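Local atomic coordinates of phosphoserine aminotransferase (Bacillus alcalophilus, PDB entry 1W23), a protein that catalyses the reversible, pyridoxal-phosphate-dependent transamination that makes phosphoserine from 3-phosphohydroxypyruvate with glutamate as amino donor, in serine biosynthesis. Residues V97-W102 and Q128-F133; L145-N150 and L169-S174; Q159-I164 and V184-M189; I177-L182 and Q195-P200. All blocks are in the same frame, centred on the assembly; numbering follows the deposited sequence. Where two conformers were deposited one is given.

Contact 1 of 4, residues V97-W102 and Q128-F133. With PLP (pyridoxal-5'-phosphate), chain J.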
# COMPACT_ATOMS: atom_id res chain seq x y z
N VAL A 97 13.81 13.64 19.24
CA VAL A 97 13.60 13.30 20.63
C VAL A 97 13.41 11.79 20.68
O VAL A 97 12.48 11.24 20.06
CB VAL A 97 12.42 14.01 21.27
CG1 VAL A 97 12.25 13.63 22.75
CG2 VAL A 97 12.52 15.53 21.14
N LEU A 98 14.29 11.08 21.40
CA LEU A 98 14.22 9.64 21.46
C LEU A 98 13.41 9.16 22.68
O LEU A 98 13.83 9.38 23.82
CB LEU A 98 15.60 9.02 21.54
CG LEU A 98 16.53 9.31 20.32
CD1 LEU A 98 17.88 8.60 20.50
CD2 LEU A 98 15.87 8.90 19.01
N THR A 99 12.25 8.53 22.41
CA THR A 99 11.41 8.01 23.46
C THR A 99 11.07 6.54 23.26
O THR A 99 10.28 5.97 24.02
CB THR A 99 10.14 8.84 23.68
OG1 THR A 99 9.51 9.14 22.39
CG2 THR A 99 10.44 10.18 24.33
N GLY A 100 11.67 5.87 22.28
CA GLY A 100 11.54 4.44 22.10
C GLY A 100 12.24 3.98 20.86
O GLY A 100 13.02 4.71 20.24
N SER A 101 11.99 2.74 20.49
CA SER A 101 12.61 2.12 19.34
C SER A 101 12.15 2.76 18.04
O SER A 101 12.95 2.96 17.11
CB SER A 101 12.24 0.56 19.34
OG SER A 101 12.57 0.01 18.08
N TRP A 102 10.85 3.10 17.92
CA TRP A 102 10.40 3.77 16.71
C TRP A 102 11.06 5.12 16.55
O TRP A 102 11.34 5.53 15.39
CB TRP A 102 8.84 3.88 16.69
CG TRP A 102 8.24 2.49 16.52
CD1 TRP A 102 7.45 1.81 17.40
CD2 TRP A 102 8.43 1.62 15.40
NE1 TRP A 102 7.13 0.60 16.89
CE2 TRP A 102 7.71 0.44 15.66
CE3 TRP A 102 9.12 1.71 14.17
CZ2 TRP A 102 7.68 -0.62 14.76
CZ3 TRP A 102 9.09 0.66 13.28
CH2 TRP A 102 8.36 -0.49 13.60
N GLN A 128 11.48 4.59 29.96
CA GLN A 128 10.36 4.49 30.91
C GLN A 128 9.53 5.75 30.94
O GLN A 128 8.46 5.76 31.59
CB GLN A 128 10.87 4.21 32.32
CG GLN A 128 11.54 2.87 32.45
CD GLN A 128 12.16 2.65 33.82
OE1 GLN A 128 11.45 2.67 34.82
NE2 GLN A 128 13.43 2.38 33.88
N SER A 129 9.94 6.84 30.32
CA SER A 129 9.26 8.14 30.43
C SER A 129 9.51 9.01 29.21
O SER A 129 10.41 8.80 28.41
CB SER A 129 9.73 8.88 31.68
OG SER A 129 11.07 9.31 31.59
N ILE A 130 8.69 10.06 29.14
CA ILE A 130 8.93 11.15 28.19
C ILE A 130 9.80 12.18 28.85
O ILE A 130 9.51 12.57 30.01
CB ILE A 130 7.58 11.76 27.79
CG1 ILE A 130 6.55 10.71 27.30
CG2 ILE A 130 7.75 12.90 26.77
CD1 ILE A 130 7.03 9.84 26.16
N PRO A 131 10.88 12.67 28.24
CA PRO A 131 11.71 13.73 28.89
C PRO A 131 10.93 14.99 29.03
O PRO A 131 10.04 15.37 28.27
CB PRO A 131 12.88 13.89 27.91
CG PRO A 131 12.38 13.38 26.63
CD PRO A 131 11.39 12.30 26.91
N ASP A 132 11.28 15.76 30.09
CA ASP A 132 10.79 17.08 30.32
C ASP A 132 11.21 17.97 29.15
O ASP A 132 12.35 17.93 28.71
CB ASP A 132 11.45 17.58 31.61
CG ASP A 132 11.06 16.95 32.91
OD1 ASP A 132 11.76 17.22 33.93
OD2 ASP A 132 10.03 16.25 32.95
N PHE A 133 10.30 18.82 28.68
CA PHE A 133 10.58 19.65 27.54
C PHE A 133 11.71 20.62 27.82
O PHE A 133 12.37 21.06 26.86
CB PHE A 133 9.33 20.42 27.15
CG PHE A 133 8.16 19.52 26.73
CD1 PHE A 133 6.88 20.04 26.65
CD2 PHE A 133 8.29 18.17 26.43
CE1 PHE A 133 5.75 19.30 26.31
CE2 PHE A 133 7.17 17.40 26.11
CZ PHE A 133 5.92 17.95 26.03
N1 PLP J . 6.03 4.16 14.14
C2 PLP J . 5.26 3.67 15.18
C2A PLP J . 5.09 4.56 16.36
C3 PLP J . 4.68 2.41 15.09
O3 PLP J . 3.94 1.96 16.07
C4 PLP J . 4.91 1.61 13.91
C4A PLP J . 4.23 0.29 13.79
C5 PLP J . 5.69 2.15 12.87
C6 PLP J . 6.25 3.41 13.02
C5A PLP J . 6.00 1.39 11.61
O4P PLP J . 4.84 1.45 10.72
P PLP J . 4.88 0.63 9.30
O1P PLP J . 5.01 -0.82 9.65
O2P PLP J . 6.08 1.15 8.53
O3P PLP J . 3.56 1.05 8.68
O HOH W 1 9.52 6.40 26.58
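Thr99 CG2 carries the contact where the loop 128-133 lies against the end of strand 93-98, in the large cofactor-binding domain of a fold type I PLP enzyme. It presses on Pro131 CD at 3.5 Å, tighter than usual for two carbons, and the two side chains cross at about a right angle. Ile130 reaches the same methyl obliquely with its CD1, 3.9 Å from Thr99 CG2. Two residues earlier, on the strand itself, Val97 CG1, anti to its own backbone N, meets Pro131 CG at 3.9 Å, so the proline ring is gripped by both residues. The torsion of Thr99 (chi1 46°) puts CG2 beside its backbone N, facing the loop, and leaves OG1 in the crowded position, where it is hydrogen-bonded to Asn151. Farther out, water 1 lies 2.7 Å from Thr99 O and 3.1 Å from Ser129 O; more acceptors surround it than it has protons, so it need not serve both at once. Gly100 stands at the N-cap position of helix 101-111, whose first turn carries Trp102 away from the loop to the cofactor. The indole lies nearly parallel to the pyridine ring, with PLP C4 3.5 Å above its plane and over its centre, while Trp102 CG sits 3.5 Å from PLP C2.

Contact 2 of 4, residues L145-N150 and L169-S174. With PLP (pyridoxal-5'-phosphate), chain J.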
# COMPACT_ATOMS: atom_id res chain seq x y z
N LEU A 145 12.09 19.41 14.39
CA LEU A 145 12.20 18.62 15.62
C LEU A 145 11.20 17.49 15.51
O LEU A 145 10.00 17.78 15.33
CB LEU A 145 11.89 19.46 16.86
CG LEU A 145 12.04 18.70 18.19
CD1 LEU A 145 13.49 18.33 18.44
CD2 LEU A 145 11.45 19.53 19.31
N HIS A 146 11.68 16.25 15.58
CA HIS A 146 10.83 15.06 15.39
C HIS A 146 10.60 14.36 16.70
O HIS A 146 11.56 14.10 17.44
CB HIS A 146 11.52 14.12 14.38
CG HIS A 146 10.72 12.88 14.08
ND1 HIS A 146 10.63 11.77 14.95
CD2 HIS A 146 10.02 12.54 12.97
CE1 HIS A 146 9.88 10.83 14.34
NE2 HIS A 146 9.48 11.30 13.15
N ILE A 147 9.33 14.03 16.98
CA ILE A 147 8.93 13.28 18.15
C ILE A 147 8.10 12.07 17.71
O ILE A 147 7.57 12.01 16.60
CB ILE A 147 8.11 14.15 19.13
CG1 ILE A 147 6.75 14.55 18.59
CG2 ILE A 147 8.94 15.36 19.58
CD1 ILE A 147 5.86 15.26 19.59
N THR A 148 7.95 11.13 18.66
CA THR A 148 7.10 9.96 18.50
C THR A 148 6.05 10.06 19.61
O THR A 148 6.39 9.95 20.81
CB THR A 148 7.90 8.66 18.65
OG1 THR A 148 9.09 8.74 17.84
CG2 THR A 148 7.05 7.47 18.29
N SER A 149 4.80 10.37 19.26
CA SER A 149 3.81 10.70 20.32
C SER A 149 3.49 9.56 21.25
O SER A 149 3.33 9.75 22.45
CB SER A 149 2.53 11.22 19.64
OG SER A 149 2.05 10.28 18.71
N ASN A 150 3.43 8.34 20.70
CA ASN A 150 3.13 7.13 21.45
C ASN A 150 4.18 6.10 21.04
O ASN A 150 4.34 5.75 19.86
CB ASN A 150 1.68 6.67 21.18
CG ASN A 150 1.29 5.52 22.12
OD1 ASN A 150 0.93 5.80 23.29
ND2 ASN A 150 1.41 4.30 21.62
N LEU A 169 7.65 21.31 14.15
CA LEU A 169 7.50 20.11 14.96
C LEU A 169 6.85 19.02 14.10
O LEU A 169 5.80 19.28 13.47
CB LEU A 169 6.67 20.41 16.19
CG LEU A 169 6.43 19.25 17.17
CD1 LEU A 169 7.72 18.77 17.80
CD2 LEU A 169 5.43 19.66 18.27
N ILE A 170 7.46 17.85 14.07
CA ILE A 170 6.99 16.71 13.25
C ILE A 170 6.76 15.55 14.17
O ILE A 170 7.61 15.31 15.07
CB ILE A 170 8.06 16.32 12.20
CG1 ILE A 170 8.56 17.61 11.58
CG2 ILE A 170 7.52 15.23 11.29
CD1 ILE A 170 8.24 17.93 10.19
N ALA A 171 5.64 14.84 13.98
CA ALA A 171 5.36 13.72 14.88
C ALA A 171 4.91 12.47 14.14
O ALA A 171 4.00 12.50 13.30
CB ALA A 171 4.24 14.12 15.86
N ASP A 172 5.51 11.36 14.54
CA ASP A 172 5.07 10.01 14.21
C ASP A 172 4.00 9.66 15.25
O ASP A 172 4.28 9.33 16.41
CB ASP A 172 6.23 9.02 14.32
CG ASP A 172 5.84 7.57 14.10
OD1 ASP A 172 4.62 7.28 13.86
OD2 ASP A 172 6.76 6.73 14.18
N MET A 173 2.74 9.77 14.81
CA MET A 173 1.56 9.50 15.64
C MET A 173 0.92 8.17 15.28
O MET A 173 -0.28 7.96 15.53
CB MET A 173 0.51 10.63 15.58
CG MET A 173 1.14 11.99 16.03
SD MET A 173 -0.19 13.18 16.26
CE MET A 173 0.72 14.57 16.97
N SER A 174 1.67 7.25 14.69
CA SER A 174 1.12 5.98 14.25
C SER A 174 0.23 5.30 15.27
O SER A 174 -0.85 4.82 14.91
CB SER A 174 2.22 5.02 13.87
OG SER A 174 2.95 5.44 12.72
N1 PLP J . 6.03 4.16 14.14
C2 PLP J . 5.26 3.67 15.18
C2A PLP J . 5.09 4.56 16.36
C3 PLP J . 4.68 2.41 15.09
O3 PLP J . 3.94 1.96 16.07
C4 PLP J . 4.91 1.61 13.91
C4A PLP J . 4.23 0.29 13.79
C5 PLP J . 5.69 2.15 12.87
C6 PLP J . 6.25 3.41 13.02
C5A PLP J . 6.00 1.39 11.61
O4P PLP J . 4.84 1.45 10.72
P PLP J . 4.88 0.63 9.30
O1P PLP J . 5.01 -0.82 9.65
O2P PLP J . 6.08 1.15 8.53
O3P PLP J . 3.56 1.05 8.68
O HOH W 2 9.10 7.56 15.35
O HOH W 3 2.90 7.01 17.73
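Strands 145-148 and 169-172 run parallel in the central sheet, the axes of these short segments 26° apart, tied by alternating backbone bonds from Ile170 N to Leu145 O (2.8 Å), Ile147 N to Ile170 O and Asp172 N to Ile147 O. Past the strand end the pattern loosens: Ser149 N gives to Asp172 O at 3.1 Å from 35° above the carbonyl plane, and water 3 donates to both Asp172 O and Asn150 O. One face carries only apolar groups here, with Ile147 CG1 on Ala171 CB at 3.7 Å and Leu145 lying alongside Leu169. On the other face the ring of His146, bonded through NE2 to Tyr191, runs beside Asp172 with ring and carboxylate planes well apart. Asp172 stretches toward the cofactor, CG anti to its backbone N (chi1 175°), and sets OD2 2.7 Å from PLP N1. Water 2 donates to that same OD2 at 2.7 Å and is also bonded to Thr148 OG1. The other oxygen, OD1, takes Ser174 OG on its syn lone pair (2.7 Å) and Ser174 N from above the plane (3.1 Å); the second bond closes an Asx turn, and the two together hold the carboxylate's rotation. An alanine here would remove both oxygens, and would probably leave the pyridine nitrogen without a nearby negative charge and the Ser174 turn less firmly held. Such an aspartate at the end of a sheet strand, probably stabilising a protonated pyridine nitrogen, is characteristic of the fold type I aminotransferase active site.

Contact 3 of 4, residues Q159-I164 and V184-M189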
# COMPACT_ATOMS: atom_id res chain seq x y z
N GLN A 159 1.87 13.47 27.05
CA GLN A 159 0.62 13.98 27.63
C GLN A 159 0.19 15.24 26.95
O GLN A 159 -1.02 15.55 27.01
CB GLN A 159 0.81 14.28 29.13
CG GLN A 159 1.25 13.02 29.86
CD GLN A 159 0.28 11.88 29.61
OE1 GLN A 159 -0.90 12.02 30.02
NE2 GLN A 159 0.72 10.82 28.92
N ASN A 160 1.10 15.97 26.39
CA ASN A 160 0.89 17.25 25.70
C ASN A 160 2.15 17.45 24.87
O ASN A 160 3.06 16.57 24.91
CB ASN A 160 0.60 18.39 26.67
CG ASN A 160 1.55 18.32 27.83
OD1 ASN A 160 2.76 18.34 27.60
ND2 ASN A 160 1.03 18.23 29.05
N PHE A 161 2.21 18.49 24.09
CA PHE A 161 3.25 18.65 23.08
C PHE A 161 3.94 19.96 23.26
O PHE A 161 3.35 20.97 23.64
CB PHE A 161 2.62 18.56 21.68
CG PHE A 161 2.04 17.18 21.44
CD1 PHE A 161 0.70 16.97 21.38
CD2 PHE A 161 2.89 16.09 21.30
CE1 PHE A 161 0.20 15.68 21.20
CE2 PHE A 161 2.38 14.80 21.10
CZ PHE A 161 1.02 14.59 21.01
N PRO A 162 5.23 19.99 22.94
CA PRO A 162 5.95 21.25 23.15
C PRO A 162 5.62 22.31 22.15
O PRO A 162 5.24 22.04 21.00
CB PRO A 162 7.38 20.73 22.98
CG PRO A 162 7.31 19.62 22.00
CD PRO A 162 6.02 18.91 22.36
N GLU A 163 5.75 23.57 22.57
CA GLU A 163 5.63 24.75 21.74
C GLU A 163 7.01 25.04 21.20
O GLU A 163 7.89 25.47 21.94
CB GLU A 163 5.20 25.95 22.60
CG GLU A 163 4.92 27.18 21.77
CD GLU A 163 3.84 28.11 22.31
OE1 GLU A 163 4.00 29.32 22.02
OE2 GLU A 163 2.88 27.65 22.97
N ILE A 164 7.15 24.84 19.90
CA ILE A 164 8.38 24.90 19.09
C ILE A 164 8.17 26.02 18.10
O ILE A 164 7.12 25.96 17.43
CB ILE A 164 8.60 23.49 18.46
CG1 ILE A 164 8.71 22.45 19.61
CG2 ILE A 164 9.74 23.21 17.53
CD1 ILE A 164 9.87 22.73 20.54
N VAL A 184 -3.68 20.59 15.99
CA VAL A 184 -2.86 20.31 14.80
C VAL A 184 -1.90 21.46 14.51
O VAL A 184 -0.80 21.21 14.02
CB VAL A 184 -3.79 19.94 13.65
CG1 VAL A 184 -3.07 19.91 12.33
CG2 VAL A 184 -4.48 18.61 13.92
N ASN A 185 -2.33 22.71 14.82
CA ASN A 185 -1.45 23.83 14.49
C ASN A 185 -0.17 23.87 15.29
O ASN A 185 0.69 24.72 14.99
CB ASN A 185 -2.26 25.10 14.51
CG ASN A 185 -2.62 25.58 15.85
OD1 ASN A 185 -2.17 25.10 16.88
ND2 ASN A 185 -3.47 26.59 15.71
N GLN A 186 0.04 22.99 16.28
CA GLN A 186 1.36 22.89 16.91
C GLN A 186 2.38 22.26 15.98
O GLN A 186 3.61 22.30 16.30
CB GLN A 186 1.27 22.06 18.21
CG GLN A 186 0.50 22.69 19.34
CD GLN A 186 0.64 21.98 20.70
OE1 GLN A 186 0.03 20.97 20.99
NE2 GLN A 186 1.51 22.50 21.55
N PHE A 187 1.96 21.60 14.90
CA PHE A 187 2.80 20.75 14.08
C PHE A 187 2.96 21.27 12.66
O PHE A 187 2.01 21.78 12.07
CB PHE A 187 2.17 19.34 13.97
CG PHE A 187 2.08 18.69 15.35
CD1 PHE A 187 0.96 18.86 16.16
CD2 PHE A 187 3.10 17.91 15.86
CE1 PHE A 187 0.91 18.28 17.43
CE2 PHE A 187 3.07 17.38 17.10
CZ PHE A 187 1.97 17.55 17.91
N GLY A 188 4.13 21.04 12.10
CA GLY A 188 4.31 21.17 10.67
C GLY A 188 3.86 19.97 9.87
O GLY A 188 3.41 20.10 8.72
N MET A 189 4.00 18.79 10.49
CA MET A 189 3.60 17.54 9.83
C MET A 189 3.31 16.50 10.88
O MET A 189 4.07 16.39 11.89
CB MET A 189 4.69 17.11 8.86
CG MET A 189 4.33 15.85 8.10
SD MET A 189 5.55 15.41 6.85
CE MET A 189 5.92 13.77 7.53
O HOH W 4 -0.20 20.13 23.65
O HOH W 5 4.85 23.41 18.59
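The rings of Phe161 and Phe187 form a T-shaped pair, centroids 5.1 Å apart and planes at 76°. Phe187 drives its edge into one face of Phe161, with CZ nearest to Phe161 CG (3.6 Å) and set toward the rim of the ring. At the edge of Phe161, near its plane, lies Gln186 OE1, 3.6 Å from Phe161 CB; the edge of Phe187 also has Val184 O in its plane. The Gln186 chain is extended beyond CG, and its amide serves the backbone of Phe161 twice. NE2 gives a bent bond directly to Phe161 O (3.2 Å), coming from 59° above the carbonyl plane, while OE1 accepts from water 4, which in turn accepts from Phe161 N at 2.9 Å. Water 5 adds a second bridge, donating to Pro162 O and Gln186 O and accepting from Ile164 N. Deeper in, Phe161 rests on Ile147 and Phe187 on Leu169 and Ala171, so the aromatic pair sits over the sheet. Away from the cofactor, the aromatic pair and this glutamine-water network join two connecting loops across one face of the central sheet of a fold type I PLP enzyme.

Contact 4 of 4, residues I177-L182 and Q195-P200. With PLP (pyridoxal-5'-phosphate), chain J.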
# COMPACT_ATOMS: atom_id res chain seq x y z
N ILE A 177 -2.81 8.39 16.89
CA ILE A 177 -3.58 9.43 16.15
C ILE A 177 -5.08 9.19 16.32
O ILE A 177 -5.59 8.10 16.22
CB ILE A 177 -3.19 9.42 14.67
CG1 ILE A 177 -3.78 10.60 13.93
CG2 ILE A 177 -3.48 8.06 14.00
CD1 ILE A 177 -3.20 10.87 12.55
N LEU A 178 -5.78 10.30 16.55
CA LEU A 178 -7.26 10.28 16.67
C LEU A 178 -7.76 9.35 17.75
O LEU A 178 -8.85 8.80 17.70
CB LEU A 178 -7.93 10.04 15.31
CG LEU A 178 -9.39 10.36 15.16
CD1 LEU A 178 -9.90 11.53 15.93
CD2 LEU A 178 -9.74 10.48 13.66
N SER A 179 -6.97 9.31 18.85
CA SER A 179 -7.41 8.70 20.11
C SER A 179 -7.87 9.73 21.14
O SER A 179 -8.30 9.34 22.23
CB SER A 179 -6.28 7.87 20.71
OG SER A 179 -5.16 8.67 21.05
N ARG A 180 -7.75 10.99 20.78
CA ARG A 180 -8.00 12.14 21.65
C ARG A 180 -7.97 13.38 20.80
O ARG A 180 -7.43 13.37 19.69
CB ARG A 180 -6.96 12.20 22.78
CG ARG A 180 -5.52 12.16 22.28
CD ARG A 180 -4.54 12.01 23.44
NE ARG A 180 -3.18 11.92 22.87
CZ ARG A 180 -2.06 12.05 23.59
NH1 ARG A 180 -2.08 12.23 24.92
NH2 ARG A 180 -0.87 12.01 22.96
N PRO A 181 -8.47 14.50 21.32
CA PRO A 181 -8.31 15.76 20.58
C PRO A 181 -6.84 16.14 20.40
O PRO A 181 -6.00 15.79 21.23
CB PRO A 181 -9.07 16.79 21.44
CG PRO A 181 -10.06 15.95 22.21
CD PRO A 181 -9.24 14.69 22.55
N LEU A 182 -6.58 16.90 19.35
CA LEU A 182 -5.24 17.35 19.01
C LEU A 182 -5.29 18.79 18.52
O LEU A 182 -6.13 19.06 17.68
CB LEU A 182 -4.76 16.39 17.93
CG LEU A 182 -3.37 16.52 17.38
CD1 LEU A 182 -2.30 16.37 18.42
CD2 LEU A 182 -3.12 15.45 16.28
N GLN A 195 -2.92 1.40 10.40
CA GLN A 195 -3.28 0.08 10.96
C GLN A 195 -3.29 -0.03 12.47
O GLN A 195 -3.29 -1.14 13.01
CB GLN A 195 -2.36 -0.97 10.38
CG GLN A 195 -0.90 -0.85 10.79
CD GLN A 195 -0.01 -0.02 9.86
OE1 GLN A 195 -0.49 0.73 9.01
NE2 GLN A 195 1.32 -0.16 10.03
N LYS A 196 -3.38 1.05 13.23
CA LYS A 196 -3.59 1.01 14.71
C LYS A 196 -4.92 1.65 15.06
O LYS A 196 -5.70 0.94 15.71
CB LYS A 196 -2.37 1.64 15.39
CG LYS A 196 -1.16 0.77 15.50
CD LYS A 196 0.20 1.21 14.96
CE LYS A 196 1.18 0.08 14.85
NZ LYS A 196 2.68 0.43 14.54
N ASN A 197 -5.23 2.89 14.72
CA ASN A 197 -6.46 3.58 15.06
C ASN A 197 -7.32 4.03 13.92
O ASN A 197 -8.42 4.57 14.18
CB ASN A 197 -6.15 4.86 15.83
CG ASN A 197 -6.16 4.64 17.27
OD1 ASN A 197 -6.66 3.65 17.83
ND2 ASN A 197 -5.70 5.71 17.85
N LEU A 198 -6.82 3.80 12.68
CA LEU A 198 -7.59 4.36 11.61
C LEU A 198 -8.14 3.38 10.61
O LEU A 198 -9.06 3.74 9.88
CB LEU A 198 -6.78 5.42 10.90
CG LEU A 198 -6.27 6.56 11.77
CD1 LEU A 198 -5.48 7.54 10.90
CD2 LEU A 198 -7.43 7.24 12.49
N GLY A 199 -7.60 2.19 10.55
CA GLY A 199 -8.04 1.47 9.32
C GLY A 199 -7.08 0.28 9.22
O GLY A 199 -6.23 0.03 10.06
N PRO A 200 -7.17 -0.36 8.14
CA PRO A 200 -6.24 -1.45 7.87
C PRO A 200 -4.92 -0.88 7.31
O PRO A 200 -4.68 0.23 7.08
CB PRO A 200 -6.99 -2.37 6.88
CG PRO A 200 -7.76 -1.38 6.05
CD PRO A 200 -8.27 -0.42 7.12
N1 PLP J . 6.03 4.16 14.14
C2 PLP J . 5.26 3.67 15.18
C2A PLP J . 5.09 4.56 16.36
C3 PLP J . 4.68 2.41 15.09
O3 PLP J . 3.94 1.96 16.07
C4 PLP J . 4.91 1.61 13.91
C4A PLP J . 4.23 0.29 13.79
C5 PLP J . 5.69 2.15 12.87
C6 PLP J . 6.25 3.41 13.02
C5A PLP J . 6.00 1.39 11.61
O4P PLP J . 4.84 1.45 10.72
P PLP J . 4.88 0.63 9.30
O1P PLP J . 5.01 -0.82 9.65
O2P PLP J . 6.08 1.15 8.53
O3P PLP J . 3.56 1.05 8.68
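From its CB, 3.3 Å from Ile177 O, the side chain of Asn197 turns toward the loop 177-182 with chi1 at -93°, off the staggered position. CG, the carbon leading on to the amide nitrogen, also lies near Ile177 O, at 3.7 Å. ND2 gives a hydrogen bond to Ile177 O (2.9 Å), which lies close to the amide plane of the asparagine although the donor stands 42° above the carbonyl plane. The same nitrogen is 3.6 Å from Ser179 CB, and the other tip atom, OD1, accepts from Asn339 N. An alanine here would remove the whole amide group, and is likely to leave Ile177 O without this donor and loosen the link to Asn339. Just before Asn197 comes the lysine that anchors the cofactor, here in a fold type I enzyme: Lys196 NZ is joined covalently to PLP C4A at 1.7 Å, longer than an imine C=N, at the place where the family forms its internal aldimine. NZ also makes a weak hydrogen bond to PLP O3, 2.5 Å away, while the bent chain of Gln195 delivers its NE2 to PLP O3P. Next after Asn197, Leu198 crosses Ile177 and Leu178 at about a right angle, its two methyls parted between them. CD1 meets Ile177 CG2 at 3.7 Å, and CD2 meets Leu178 CB at 4.0 Å. Helix 241-256 covers this leucine pair, Leu247 touching Leu198, and Leu251 and Ile254 touching Leu178.

Contact 1 closes first, bringing the loop after strand 115-121 back onto strand 93-98 and enclosing helix 101-111. Contact 2 follows in series, joining the neighbouring strand 142-148 to strand 169-172; Val97 N probably bonds to His146 O between the two. Contact 3 crosses contact 2, tying the loop before strand 169-172 (159-164, inside the span of contact 2) to the one before strand 189-193. Contact 4 crosses contact 3, in series with contact 2, and ties that latter loop, through 177-182, to the one before strand 204-209. Contacts 3 and 4 meet where Phe161 and Phe187 pack on Leu182. Contacts 1, 2 and 4 all touch the cofactor, while contact 3 packs at the sheet away from it.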